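Local coordinates for viral structural protein 4 (Bombyx mori cytoplasmic polyhedrosis virus, PDB 6TZ0) that binds GTP, apparently through a P-loop NTPase domain, and accompanies the viral RNA-dependent RNA polymerase, probably as its cofactor in transcription, at residues 403-406 with 407-411; 469-472 with 473-477; 492-495 with 496-500. All coordinates share one frame; numbering follows the deposited sequence.

Contact 1 of 3, residues 403-406 with 407-411; sequences YDYV and LSLDT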
loop_
_atom_site.group_PDB
_atom_site.type_symbol
_atom_site.label_atom_id
_atom_site.label_comp_id
_atom_site.label_asym_id
_atom_site.label_seq_id
_atom_site.Cartn_x
_atom_site.Cartn_y
_atom_site.Cartn_z
ATOM N N TYR B 403 -40.672 -5.423 -5.337
ATOM C CA TYR B 403 -40.542 -5.418 -3.883
ATOM C C TYR B 403 -41.820 -5.875 -3.193
ATOM O O TYR B 403 -41.760 -6.523 -2.145
ATOM C CB TYR B 403 -40.136 -4.029 -3.394
ATOM C CG TYR B 403 -40.146 -3.903 -1.893
ATOM C CD1 TYR B 403 -39.172 -4.514 -1.117
ATOM C CD2 TYR B 403 -41.139 -3.181 -1.249
ATOM C CE1 TYR B 403 -39.190 -4.407 0.258
ATOM C CE2 TYR B 403 -41.164 -3.073 0.117
ATOM C CZ TYR B 403 -40.193 -3.686 0.866
ATOM O OH TYR B 403 -40.223 -3.568 2.233
ATOM N N ASP B 404 -42.984 -5.569 -3.768
ATOM C CA ASP B 404 -44.228 -6.001 -3.143
ATOM C C ASP B 404 -44.458 -7.499 -3.310
ATOM O O ASP B 404 -45.014 -8.137 -2.413
ATOM C CB ASP B 404 -45.404 -5.194 -3.692
ATOM C CG ASP B 404 -45.536 -5.279 -5.204
ATOM O OD1 ASP B 404 -44.646 -5.839 -5.875
ATOM O OD2 ASP B 404 -46.556 -4.784 -5.725
ATOM N N TYR B 405 -43.988 -8.087 -4.412
ATOM C CA TYR B 405 -44.115 -9.530 -4.607
ATOM C C TYR B 405 -43.194 -10.306 -3.671
ATOM O O TYR B 405 -43.617 -11.274 -3.021
ATOM C CB TYR B 405 -43.830 -9.874 -6.069
ATOM C CG TYR B 405 -43.798 -11.351 -6.373
ATOM C CD1 TYR B 405 -44.944 -12.123 -6.277
ATOM C CD2 TYR B 405 -42.632 -11.962 -6.812
ATOM C CE1 TYR B 405 -44.922 -13.471 -6.566
ATOM C CE2 TYR B 405 -42.602 -13.308 -7.105
ATOM C CZ TYR B 405 -43.748 -14.056 -6.980
ATOM O OH TYR B 405 -43.726 -15.396 -7.278
ATOM N N VAL B 406 -41.929 -9.885 -3.590
ATOM C CA VAL B 406 -40.969 -10.490 -2.674
ATOM C C VAL B 406 -41.402 -10.274 -1.228
ATOM O O VAL B 406 -41.249 -11.158 -0.378
ATOM C CB VAL B 406 -39.566 -9.914 -2.951
ATOM C CG1 VAL B 406 -38.542 -10.429 -1.961
ATOM C CG2 VAL B 406 -39.131 -10.250 -4.354
ATOM N N LEU B 407 -42.003 -9.122 -0.945
ATOM C CA LEU B 407 -42.502 -8.841 0.394
ATOM C C LEU B 407 -43.733 -9.677 0.717
ATOM O O LEU B 407 -43.957 -10.027 1.879
ATOM C CB LEU B 407 -42.808 -7.351 0.504
ATOM C CG LEU B 407 -43.088 -6.774 1.879
ATOM C CD1 LEU B 407 -41.838 -6.891 2.715
ATOM C CD2 LEU B 407 -43.515 -5.329 1.759
ATOM N N SER B 408 -44.537 -10.006 -0.296
ATOM C CA SER B 408 -45.667 -10.903 -0.100
ATOM C C SER B 408 -45.217 -12.341 0.089
ATOM O O SER B 408 -45.944 -13.141 0.687
ATOM C CB SER B 408 -46.613 -10.813 -1.291
ATOM O OG SER B 408 -45.988 -11.313 -2.456
ATOM N N LEU B 409 -44.042 -12.697 -0.426
ATOM C CA LEU B 409 -43.529 -14.042 -0.198
ATOM C C LEU B 409 -42.819 -14.209 1.140
ATOM O O LEU B 409 -42.381 -15.319 1.441
ATOM C CB LEU B 409 -42.576 -14.452 -1.319
ATOM C CG LEU B 409 -43.201 -14.717 -2.683
ATOM C CD1 LEU B 409 -42.129 -15.009 -3.709
ATOM C CD2 LEU B 409 -44.174 -15.864 -2.586
ATOM N N ASP B 410 -42.696 -13.159 1.951
ATOM C CA ASP B 410 -42.009 -13.247 3.235
ATOM C C ASP B 410 -42.894 -13.710 4.370
ATOM O O ASP B 410 -42.564 -13.436 5.529
ATOM C CB ASP B 410 -41.397 -11.901 3.619
ATOM C CG ASP B 410 -40.128 -11.616 2.884
ATOM O OD1 ASP B 410 -39.455 -12.590 2.512
ATOM O OD2 ASP B 410 -39.792 -10.428 2.704
ATOM N N THR B 411 -43.999 -14.385 4.105
ATOM C CA THR B 411 -44.865 -14.786 5.195
ATOM C C THR B 411 -44.367 -16.087 5.816
ATOM O O THR B 411 -43.494 -16.771 5.283
ATOM C CB THR B 411 -46.306 -14.922 4.710
ATOM O OG1 THR B 411 -46.390 -15.964 3.734
ATOM C CG2 THR B 411 -46.761 -13.617 4.083
#

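Contact 2 of 3, residues 469-472 with 473-477; sequences RNFY and YMVST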
loop_
_atom_site.group_PDB
_atom_site.type_symbol
_atom_site.label_atom_id
_atom_site.label_comp_id
_atom_site.label_asym_id
_atom_site.label_seq_id
_atom_site.Cartn_x
_atom_site.Cartn_y
_atom_site.Cartn_z
ATOM N N ARG B 469 -26.905 -13.098 -5.247
ATOM C CA ARG B 469 -26.298 -11.797 -5.498
ATOM C C ARG B 469 -27.142 -10.981 -6.471
ATOM O O ARG B 469 -27.412 -9.797 -6.230
ATOM C CB ARG B 469 -24.870 -12.015 -6.005
ATOM C CG ARG B 469 -23.995 -10.790 -6.229
ATOM C CD ARG B 469 -23.920 -10.493 -7.693
ATOM N NE ARG B 469 -23.065 -9.370 -8.059
ATOM C CZ ARG B 469 -21.793 -9.479 -8.422
ATOM N NH1 ARG B 469 -21.217 -10.668 -8.465
ATOM N NH2 ARG B 469 -21.102 -8.400 -8.759
ATOM N N ASN B 470 -27.633 -11.620 -7.534
ATOM C CA ASN B 470 -28.537 -10.944 -8.455
ATOM C C ASN B 470 -29.893 -10.669 -7.825
ATOM O O ASN B 470 -30.544 -9.689 -8.188
ATOM C CB ASN B 470 -28.746 -11.780 -9.708
ATOM C CG ASN B 470 -29.377 -10.995 -10.830
ATOM O OD1 ASN B 470 -29.414 -9.772 -10.805
ATOM N ND2 ASN B 470 -29.944 -11.700 -11.789
ATOM N N PHE B 471 -30.346 -11.535 -6.916
ATOM C CA PHE B 471 -31.604 -11.305 -6.213
ATOM C C PHE B 471 -31.560 -10.018 -5.405
ATOM O O PHE B 471 -32.440 -9.160 -5.538
ATOM C CB PHE B 471 -31.917 -12.490 -5.308
ATOM C CG PHE B 471 -33.138 -12.301 -4.461
ATOM C CD1 PHE B 471 -34.398 -12.403 -5.006
ATOM C CD2 PHE B 471 -33.021 -12.038 -3.106
ATOM C CE1 PHE B 471 -35.515 -12.240 -4.226
ATOM C CE2 PHE B 471 -34.134 -11.871 -2.323
ATOM C CZ PHE B 471 -35.381 -11.980 -2.882
ATOM N N TYR B 472 -30.525 -9.848 -4.589
ATOM C CA TYR B 472 -30.436 -8.614 -3.822
ATOM C C TYR B 472 -30.058 -7.419 -4.686
ATOM O O TYR B 472 -30.402 -6.289 -4.328
ATOM C CB TYR B 472 -29.471 -8.801 -2.652
ATOM C CG TYR B 472 -30.072 -9.671 -1.578
ATOM C CD1 TYR B 472 -30.954 -9.144 -0.652
ATOM C CD2 TYR B 472 -29.798 -11.028 -1.518
ATOM C CE1 TYR B 472 -31.528 -9.939 0.319
ATOM C CE2 TYR B 472 -30.375 -11.833 -0.549
ATOM C CZ TYR B 472 -31.230 -11.278 0.369
ATOM O OH TYR B 472 -31.807 -12.060 1.334
ATOM N N TYR B 473 -29.417 -7.641 -5.837
ATOM C CA TYR B 473 -29.190 -6.551 -6.783
ATOM C C TYR B 473 -30.496 -6.052 -7.393
ATOM O O TYR B 473 -30.743 -4.844 -7.451
ATOM C CB TYR B 473 -28.239 -7.012 -7.882
ATOM C CG TYR B 473 -28.009 -5.994 -8.970
ATOM C CD1 TYR B 473 -27.182 -4.902 -8.759
ATOM C CD2 TYR B 473 -28.618 -6.129 -10.209
ATOM C CE1 TYR B 473 -26.968 -3.972 -9.754
ATOM C CE2 TYR B 473 -28.412 -5.209 -11.205
ATOM C CZ TYR B 473 -27.588 -4.134 -10.974
ATOM O OH TYR B 473 -27.384 -3.219 -11.975
ATOM N N MET B 474 -31.331 -6.965 -7.879
ATOM C CA MET B 474 -32.569 -6.582 -8.539
ATOM C C MET B 474 -33.655 -6.165 -7.562
ATOM O O MET B 474 -34.638 -5.550 -7.981
ATOM C CB MET B 474 -33.084 -7.726 -9.412
ATOM C CG MET B 474 -32.227 -8.057 -10.613
ATOM S SD MET B 474 -32.093 -6.714 -11.797
ATOM C CE MET B 474 -33.753 -6.701 -12.460
ATOM N N VAL B 475 -33.520 -6.496 -6.280
ATOM C CA VAL B 475 -34.435 -5.923 -5.299
ATOM C C VAL B 475 -33.944 -4.554 -4.841
ATOM O O VAL B 475 -34.731 -3.610 -4.733
ATOM C CB VAL B 475 -34.637 -6.894 -4.122
ATOM C CG1 VAL B 475 -35.419 -6.242 -3.006
ATOM C CG2 VAL B 475 -35.384 -8.119 -4.588
ATOM N N SER B 476 -32.635 -4.403 -4.625
ATOM C CA SER B 476 -32.112 -3.160 -4.069
ATOM C C SER B 476 -32.141 -2.016 -5.073
ATOM O O SER B 476 -32.362 -0.864 -4.689
ATOM C CB SER B 476 -30.685 -3.375 -3.577
ATOM O OG SER B 476 -30.657 -4.375 -2.584
ATOM N N THR B 477 -31.910 -2.302 -6.352
ATOM C CA THR B 477 -31.872 -1.268 -7.377
ATOM C C THR B 477 -33.146 -1.235 -8.210
ATOM O O THR B 477 -33.105 -0.884 -9.390
ATOM C CB THR B 477 -30.653 -1.447 -8.281
ATOM O OG1 THR B 477 -30.720 -2.718 -8.936
ATOM C CG2 THR B 477 -29.375 -1.366 -7.475
#

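Contact 3 of 3, residues 492-495 with 496-500; sequences NAQD and ATIAR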
loop_
_atom_site.group_PDB
_atom_site.type_symbol
_atom_site.label_atom_id
_atom_site.label_comp_id
_atom_site.label_asym_id
_atom_site.label_seq_id
_atom_site.Cartn_x
_atom_site.Cartn_y
_atom_site.Cartn_z
ATOM N N ASN B 492 -21.868 -15.045 7.508
ATOM C CA ASN B 492 -20.981 -13.993 7.026
ATOM C C ASN B 492 -20.549 -14.157 5.578
ATOM O O ASN B 492 -19.961 -13.224 5.029
ATOM C CB ASN B 492 -19.718 -13.904 7.882
ATOM C CG ASN B 492 -19.996 -13.432 9.279
ATOM O OD1 ASN B 492 -19.694 -14.120 10.245
ATOM N ND2 ASN B 492 -20.585 -12.253 9.398
ATOM N N ALA B 493 -20.800 -15.302 4.946
ATOM C CA ALA B 493 -20.432 -15.437 3.543
ATOM C C ALA B 493 -21.383 -14.686 2.627
ATOM O O ALA B 493 -21.081 -14.518 1.444
ATOM C CB ALA B 493 -20.382 -16.906 3.141
ATOM N N GLN B 494 -22.515 -14.228 3.144
ATOM C CA GLN B 494 -23.430 -13.381 2.403
ATOM C C GLN B 494 -22.983 -11.928 2.351
ATOM O O GLN B 494 -23.677 -11.114 1.744
ATOM C CB GLN B 494 -24.818 -13.486 3.022
ATOM C CG GLN B 494 -25.411 -14.857 2.864
ATOM C CD GLN B 494 -26.714 -15.015 3.584
ATOM O OE1 GLN B 494 -27.154 -14.119 4.294
ATOM N NE2 GLN B 494 -27.347 -16.160 3.406
ATOM N N ASP B 495 -21.839 -11.589 2.949
ATOM C CA ASP B 495 -21.293 -10.242 2.836
ATOM C C ASP B 495 -20.895 -9.908 1.409
ATOM O O ASP B 495 -20.919 -8.738 1.017
ATOM C CB ASP B 495 -20.085 -10.093 3.754
ATOM C CG ASP B 495 -20.461 -10.083 5.206
ATOM O OD1 ASP B 495 -21.576 -9.627 5.521
ATOM O OD2 ASP B 495 -19.644 -10.527 6.035
ATOM N N ALA B 496 -20.516 -10.910 0.627
ATOM C CA ALA B 496 -20.237 -10.729 -0.788
ATOM C C ALA B 496 -21.496 -10.746 -1.641
ATOM O O ALA B 496 -21.406 -10.575 -2.860
ATOM C CB ALA B 496 -19.277 -11.819 -1.270
ATOM N N THR B 497 -22.647 -10.929 -1.040
ATOM C CA THR B 497 -23.872 -11.227 -1.763
ATOM C C THR B 497 -25.010 -10.260 -1.470
ATOM O O THR B 497 -25.686 -9.824 -2.406
ATOM C CB THR B 497 -24.264 -12.667 -1.423
ATOM O OG1 THR B 497 -23.239 -13.553 -1.886
ATOM C CG2 THR B 497 -25.541 -13.041 -2.070
ATOM N N ILE B 498 -25.224 -9.895 -0.200
ATOM C CA ILE B 498 -26.177 -8.841 0.139
ATOM C C ILE B 498 -25.633 -7.529 -0.419
ATOM O O ILE B 498 -24.419 -7.375 -0.608
ATOM C CB ILE B 498 -26.393 -8.760 1.665
ATOM C CG1 ILE B 498 -26.675 -10.129 2.271
ATOM C CG2 ILE B 498 -27.598 -7.905 2.032
ATOM C CD1 ILE B 498 -27.912 -10.775 1.791
ATOM N N ALA B 499 -26.535 -6.590 -0.709
ATOM C CA ALA B 499 -26.226 -5.348 -1.402
ATOM C C ALA B 499 -25.193 -4.512 -0.645
ATOM O O ALA B 499 -24.917 -4.720 0.535
ATOM C CB ALA B 499 -27.498 -4.531 -1.618
ATOM N N ARG B 500 -24.622 -3.559 -1.370
ATOM C CA ARG B 500 -23.427 -2.855 -0.933
ATOM C C ARG B 500 -23.725 -1.888 0.210
ATOM O O ARG B 500 -24.483 -0.928 0.058
ATOM C CB ARG B 500 -22.796 -2.161 -2.137
ATOM C CG ARG B 500 -23.758 -1.412 -3.027
ATOM C CD ARG B 500 -23.037 -0.879 -4.228
ATOM N NE ARG B 500 -22.537 -1.939 -5.089
ATOM C CZ ARG B 500 -21.639 -1.749 -6.044
ATOM N NH1 ARG B 500 -21.130 -0.544 -6.239
ATOM N NH2 ARG B 500 -21.237 -2.759 -6.794
#

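Contact 1 of 3, residues 403-406 with 407-411
Tyr403 and Leu407 both hold CG anti to the backbone N (Tyr403 chi1 173°), which brings the isobutyl group obliquely across the phenol end of the ring on one flank of a short helix. Leu407 CD2 meets Tyr403 CE2 at 3.6 Å, while its sister methyl CD1 comes to 3.7 Å from Tyr403 OH, so both tips of the leucine fork touch the tyrosine. Tyr405 and Leu409 repeat the four-residue spacing with a different geometry. Leu409 turns CG beside its own N (chi1 -70°), and this sends CD1 over one face of the Tyr405 ring, 4.1 Å from the ring centroid and 26° off its normal, a CH-pi contact. A branched aliphatic chain suits both places because it offers a methyl to the aromatic group one turn earlier.

The backbone is alpha-helical: Leu407 N donates to Tyr403 O, and Ser408 N to Asp404 O. Leu409 N, at the end, is shared: it bonds to Tyr405 O at 3.0 Å and only weakly to Val406 O at 3.2 Å, as the helix gives way to a turn. In the first turn, where amide N-H groups lack helical acceptors, the Asp404 carboxylate accepts a weak bond from Tyr405 N through OD1.

Val406 and Leu409 pack on Trp389 of helix 385-393, and Tyr405 OH is hydrogen-bonded to Asn393 ND2. Asp410 has its side chain about 8 Å from that of Thr360, which binds GTP in another structure of this protein, though none is bound to this chain here; it packs on Ala385 and, with Val406, on Leu381 of strand 378-381.

Contact 2 of 3, residues 469-472 with 473-477
One face of the Phe471 ring carries Val475 CG2, 4.3 Å from the ring centroid and 16° off the normal, while Tyr472 CD2 sits at its edge, in plane. Tyr472 in turn takes Phe471 CD2 on a face of its own ring, 3.6 Å above the plane and toward the rim, and Thr477 OG1 lies over the centre of the Tyr473 ring. These groups project from the last turns of alpha-helix 468-476, in what appears to be a P-loop NTPase domain. The valine suits its CH-pi contact because its beta-branch holds a methyl rigidly close to the backbone, alongside the phenyl ring one turn back.

On another flank the partner is polar. With chi1 at -166°, Asn470 swings its amide away from its own N and brings OD1 to 3.3 Å from Met474 CG, the two side chains running the same way. OD1 also approaches Tyr473 CD2, at 3.8 Å, the amide plane oblique to the ring. The other end of the amide is fixed, since ND2 donates to Asp464 O. The flexible methionine bends at both later torsions and reaches Phe401.

Phe471 also meets the rings of Trp389 and Tyr386, whereas Tyr473 and Arg469 turn to the polymerase chain: Tyr473 packs on Ala89 and Arg469 on Gln97 of that subunit.

Small hydroxyl residues finish the helix by turning back on its carbonyls. Tyr472 O accepts Ser476 OG at 2.6 Å and Ser476 N at 2.9 Å, so the buried serine hydroxyl spends its hydrogen on its own helix. Tyr473 O also takes two donors, and these come from opposite faces of its plane: Thr477 OG1 at 2.6 Å and Thr477 N at 3.0 Å.

Contact 3 of 3, residues 492-495 with 496-500
Gln494 and Ile498 form the tight part of this contact, a type I beta-turn over residues 494-497 extended by one further bond, and a single carbonyl oxygen lies at its middle. Ile498 N donates to Gln494 O at 2.8 Å, almost straight at the hydrogen (174°) and nearly along the C=O axis. Thr497 N, closing the beta-turn, reaches the same oxygen at 3.0 Å from well above the carbonyl plane, so the two donors arrive from quite different directions. Ile498 then folds its side chain back over the turn: CG1 lies beside its own N (chi1 -49°), 3.2 Å from Gln494 O and 3.9 Å from Gln494 CB. An isoleucine fits here because it covers the polar turn with hydrocarbon and also packs on Val350 and Tyr472.

The other side is looser. Thr497 OG1 stays 4.1 Å from Ala493 O, and Ala499 and Arg500 run away from residues 492-495 in an extended path. Ala496, partly exposed, packs on Ile361 of the polymerase subunit, a small residue at a protein interface, and Arg500 makes a cation-pi contact with Phe94 of that subunit.

The 3-10 segment 492-494 enters the turn, with Asp495 N bonded to Asn492 O at 3.2 Å. Gln494 extends its chain beyond CG to lie on Tyr352 and Glu468, and its OE1 accepts a weak bond from His490 N. All this belongs to the connection between strands 484-489 and 504-507, which flank strand 347-353 in the parallel sheet.

The chemistry implies a turn set chiefly by its backbone: two amides satisfy one carbonyl, Ile498 covers it, and other side chains pack on the sheet, helix 468-476 and the polymerase subunit.

How the contacts relate
Followed from the N terminus, the three contacts come in series, neither nested nor crossing, and each closes a local turn of chain. Contact 1 finishes helix 403-408, contact 2 finishes helix 468-476, after which a short loop leads to strand 484-489, and contact 3 bends the connection that leaves that strand. In space they form a row. Val406 CG1 of contact 1 touches Phe471 CZ of contact 2 at 3.6 Å, and Tyr472 CE2 of contact 2 meets Ile498 CD1 of contact 3, also at 3.6 Å. Helix 468-476 thus stands between the other two, whose centres are about 20 Å apart, and ties the outlying helix 403-408 to the loop beside the central sheet.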